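Local coordinates for phosphoribosylaminoimidazole-succinocarboxamide synthase (Saccharomyces cerevisiae, PDB 2CNQ), which catalyses the ATP-dependent joining of carboxyaminoimidazole ribotide and L-aspartate to give SAICAR in de novo purine biosynthesis, at residues R17-D22 with F33-R38. Sequence-based numbering, arbitrary orientation. Where two conformers were deposited one is given.
Sequences RGKVRD and FVATDR. With ADP (adenosine-5'-diphosphate), chain B; ADP (adenosine-5'-diphosphate), chain F.
Antiparallel pairing at the start of the hairpin 21-25/30-35 is extended here by the side chain of Arg38, which bonds to the phosphate-binding turn 18-20 between strands 14-17 and 21-25, a buried contact behind the diphosphate of ADP (chain B). Within these segments the ladder has two pairs: Asp22 and Val34 are hydrogen-bonded, Asp22 N to Val34 O 2.8 Å, and Arg21 faces Ala35 in the next, non-hydrogen-bonded pair. Beyond it Thr36 doubles its hold on Val20 O, its N and OG1 arriving from opposite faces of that carbonyl, OG1 at 2.6 Å. The same OG1 accepts from Arg38 N in an ST turn. With chi3 bent to -60°, the Arg38 chain curls so that NE meets Lys19 O at 2.8 Å, nearly straight, while NH1 reaches Gly18 O at 2.8 Å. NH1 and NH2 both grip Asp22 OD2 end-on, NH2 at 2.8 Å, the carboxylate and guanidinium nearly coplanar; Arg17 NE takes OD1 from above the carboxylate plane, and Thr6 also bonds OD1. Without the guanidinium, as with an alanine here, Asp22 OD2 and the carbonyls of Gly18 and Lys19 would probably lose these donors, and the turn a brace behind it. The turn's amides face the same ADP: Lys19 N bonds O3B, and Val20 N and Arg21 N share O2A. Arg21 lays CD over one face of the Phe33 ring (CD to CZ 3.4 Å) and sends NH1 to O1A, its NH2 being paired with Glu234. Helix 53-67 packs on Val20, Arg21 and Ala35, while strand 106-110 pairs with the other edge of strand 30-35, Phe33 bonding through its backbone to Leu107.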
loop_
_atom_site.group_PDB
_atom_site.type_symbol
_atom_site.label_atom_id
_atom_site.label_comp_id
_atom_site.label_asym_id
_atom_site.label_seq_id
_atom_site.Cartn_x
_atom_site.Cartn_y
_atom_site.Cartn_z
ATOM N N ARG A 17 10.303 -8.098 -9.933
ATOM C CA ARG A 17 9.512 -8.579 -8.837
ATOM C C ARG A 17 9.846 -7.753 -7.644
ATOM O O ARG A 17 11.000 -7.653 -7.247
ATOM C CB ARG A 17 9.770 -10.042 -8.523
ATOM C CG ARG A 17 9.266 -10.957 -9.559
ATOM C CD ARG A 17 9.219 -12.367 -9.058
ATOM N NE ARG A 17 8.565 -13.268 -9.976
ATOM C CZ ARG A 17 9.168 -13.915 -10.958
ATOM N NH1 ARG A 17 8.473 -14.680 -11.750
ATOM N NH2 ARG A 17 10.463 -13.818 -11.117
ATOM N N GLY A 18 8.830 -7.154 -7.069
ATOM C CA GLY A 18 8.954 -6.505 -5.794
ATOM C C GLY A 18 8.706 -7.518 -4.719
ATOM O O GLY A 18 8.664 -8.712 -4.959
ATOM N N LYS A 19 8.498 -7.053 -3.517
ATOM C CA LYS A 19 8.212 -7.966 -2.457
ATOM C C LYS A 19 6.897 -8.653 -2.678
ATOM O O LYS A 19 6.717 -9.767 -2.245
ATOM C CB LYS A 19 8.322 -7.288 -1.129
ATOM C CG LYS A 19 9.777 -6.928 -0.870
ATOM C CD LYS A 19 9.979 -6.253 0.450
ATOM C CE LYS A 19 9.258 -4.893 0.545
ATOM N NZ LYS A 19 9.784 -3.921 -0.467
ATOM N N VAL A 20 5.986 -7.965 -3.307
ATOM C CA VAL A 20 4.651 -8.485 -3.486
ATOM C C VAL A 20 4.289 -8.676 -4.917
ATOM O O VAL A 20 3.583 -9.608 -5.237
ATOM C CB VAL A 20 3.640 -7.532 -2.806
ATOM C CG1 VAL A 20 2.223 -7.898 -3.159
ATOM C CG2 VAL A 20 3.857 -7.584 -1.324
ATOM N N ARG A 21 4.709 -7.794 -5.792
ATOM C CA ARG A 21 4.240 -7.816 -7.128
ATOM C C ARG A 21 5.243 -8.376 -8.075
ATOM O O ARG A 21 6.439 -8.230 -7.920
ATOM C CB ARG A 21 3.833 -6.453 -7.556
ATOM C CG ARG A 21 2.639 -6.052 -6.709
ATOM C CD ARG A 21 2.416 -4.625 -6.635
ATOM N NE ARG A 21 1.215 -4.379 -5.925
ATOM C CZ ARG A 21 1.082 -4.399 -4.625
ATOM N NH1 ARG A 21 2.113 -4.342 -3.824
ATOM N NH2 ARG A 21 -0.137 -4.431 -4.133
ATOM N N ASP A 22 4.711 -9.024 -9.083
ATOM C CA ASP A 22 5.452 -9.442 -10.257
ATOM C C ASP A 22 4.969 -8.554 -11.358
ATOM O O ASP A 22 3.776 -8.446 -11.572
ATOM C CB ASP A 22 5.204 -10.889 -10.606
ATOM C CG ASP A 22 5.713 -11.855 -9.613
ATOM O OD1 ASP A 22 5.618 -13.071 -9.910
ATOM O OD2 ASP A 22 6.241 -11.484 -8.566
ATOM N N PHE A 33 0.663 -5.782 -13.695
ATOM C CA PHE A 33 1.063 -5.498 -12.343
ATOM C C PHE A 33 0.368 -6.524 -11.463
ATOM O O PHE A 33 -0.800 -6.373 -11.166
ATOM C CB PHE A 33 0.565 -4.075 -12.092
ATOM C CG PHE A 33 1.097 -3.418 -10.874
ATOM C CD1 PHE A 33 0.284 -3.169 -9.793
ATOM C CD2 PHE A 33 2.361 -2.970 -10.842
ATOM C CE1 PHE A 33 0.764 -2.464 -8.715
ATOM C CE2 PHE A 33 2.847 -2.254 -9.771
ATOM C CZ PHE A 33 2.033 -2.022 -8.710
ATOM N N VAL A 34 1.083 -7.568 -11.141
ATOM C CA VAL A 34 0.483 -8.726 -10.540
ATOM C C VAL A 34 0.817 -8.742 -9.082
ATOM O O VAL A 34 1.966 -8.837 -8.723
ATOM C CB VAL A 34 0.963 -10.024 -11.183
ATOM C CG1 VAL A 34 0.122 -11.147 -10.642
ATOM C CG2 VAL A 34 0.885 -9.950 -12.684
ATOM N N ALA A 35 -0.183 -8.671 -8.236
ATOM C CA ALA A 35 0.031 -8.814 -6.822
ATOM C C ALA A 35 -0.023 -10.268 -6.498
ATOM O O ALA A 35 -1.053 -10.892 -6.605
ATOM C CB ALA A 35 -0.984 -8.048 -6.041
ATOM N N THR A 36 1.106 -10.816 -6.129
ATOM C CA THR A 36 1.173 -12.163 -5.675
ATOM C C THR A 36 0.647 -12.209 -4.261
ATOM O O THR A 36 0.171 -11.225 -3.739
ATOM C CB THR A 36 2.573 -12.724 -5.762
ATOM O OG1 THR A 36 3.356 -12.193 -4.705
ATOM C CG2 THR A 36 3.181 -12.500 -7.111
ATOM N N ASP A 37 0.748 -13.380 -3.679
ATOM C CA ASP A 37 0.348 -13.626 -2.329
ATOM C C ASP A 37 1.484 -13.578 -1.369
ATOM O O ASP A 37 1.325 -13.930 -0.221
ATOM C CB ASP A 37 -0.386 -14.931 -2.264
ATOM C CG ASP A 37 -1.682 -14.870 -2.975
ATOM O OD1 ASP A 37 -2.162 -15.931 -3.407
ATOM O OD2 ASP A 37 -2.254 -13.785 -3.104
ATOM N N ARG A 38 2.637 -13.131 -1.821
ATOM C CA ARG A 38 3.732 -12.965 -0.943
ATOM C C ARG A 38 3.407 -11.913 0.093
ATOM O O ARG A 38 2.636 -11.002 -0.121
ATOM C CB ARG A 38 4.965 -12.532 -1.709
ATOM C CG ARG A 38 5.430 -13.568 -2.715
ATOM C CD ARG A 38 6.747 -13.230 -3.316
ATOM N NE ARG A 38 6.769 -11.972 -4.017
ATOM C CZ ARG A 38 6.669 -11.827 -5.327
ATOM N NH1 ARG A 38 6.810 -10.645 -5.868
ATOM N NH2 ARG A 38 6.429 -12.855 -6.104
HETATM P PB ADP B . 8.064 -3.156 -3.372
HETATM O O1B ADP B . 7.046 -2.581 -2.502
HETATM O O2B ADP B . 9.102 -2.183 -3.746
HETATM O O3B ADP B . 8.724 -4.373 -2.943
HETATM P PA ADP B . 5.933 -4.141 -4.994
HETATM O O1A ADP B . 4.902 -3.384 -4.282
HETATM O O2A ADP B . 6.012 -5.581 -4.812
HETATM O O3A ADP B . 7.349 -3.506 -4.746
HETATM O "O5'" ADP B . 5.817 -3.905 -6.542
HETATM C "C5'" ADP B . 5.382 -2.713 -7.156
HETATM C "C4'" ADP B . 6.555 -2.025 -7.789
HETATM O "O4'" ADP B . 6.043 -1.340 -8.929
HETATM C "C3'" ADP B . 7.176 -0.967 -6.930
HETATM O "O3'" ADP B . 8.514 -0.761 -7.311
HETATM C "C2'" ADP B . 6.395 0.259 -7.319
HETATM O "O2'" ADP B . 7.036 1.456 -7.006
HETATM C "C1'" ADP B . 6.276 0.046 -8.780
HETATM N N9 ADP B . 5.199 0.722 -9.439
HETATM C C8 ADP B . 3.968 0.918 -8.964
HETATM N N7 ADP B . 3.171 1.477 -9.836
HETATM C C5 ADP B . 3.933 1.655 -10.927
HETATM C C6 ADP B . 3.699 2.170 -12.223
HETATM N N6 ADP B . 2.509 2.610 -12.578
HETATM N N1 ADP B . 4.716 2.274 -13.071
HETATM C C2 ADP B . 5.903 1.790 -12.720
HETATM N N3 ADP B . 6.223 1.213 -11.571
HETATM C C4 ADP B . 5.230 1.163 -10.684
HETATM P PB ADP F . 7.954 -4.499 3.657
HETATM O O1B ADP F . 8.756 -5.472 2.857
HETATM O O2B ADP F . 8.240 -3.056 3.343
HETATM O O3B ADP F . 6.493 -4.885 3.646
HETATM P PA ADP F . 7.495 -3.543 6.002
HETATM O O1A ADP F . 7.342 -3.825 7.447
HETATM O O2A ADP F . 6.132 -3.321 5.458
HETATM O O3A ADP F . 8.383 -4.570 5.203
HETATM O "O5'" ADP F . 8.280 -2.215 5.735
HETATM C "C5'" ADP F . 7.620 -0.986 5.955
HETATM C "C4'" ADP F . 8.534 0.219 5.865
HETATM O "O4'" ADP F . 9.450 0.137 6.951
HETATM C "C3'" ADP F . 9.310 0.196 4.573
HETATM O "O3'" ADP F . 9.565 1.523 4.149
HETATM C "C2'" ADP F . 10.573 -0.487 4.995
HETATM O "O2'" ADP F . 11.655 -0.089 4.192
HETATM C "C1'" ADP F . 10.752 0.014 6.409
HETATM N N9 ADP F . 11.490 -0.920 7.251
HETATM C C8 ADP F . 11.367 -2.236 7.205
HETATM N N7 ADP F . 12.182 -2.823 8.090
HETATM C C5 ADP F . 12.823 -1.855 8.724
HETATM C C6 ADP F . 13.805 -1.874 9.785
HETATM N N6 ADP F . 14.213 -3.067 10.280
HETATM N N1 ADP F . 14.257 -0.673 10.192
HETATM C C2 ADP F . 13.820 0.503 9.649
HETATM N N3 ADP F . 12.895 0.575 8.663
HETATM C C4 ADP F . 12.376 -0.577 8.177
#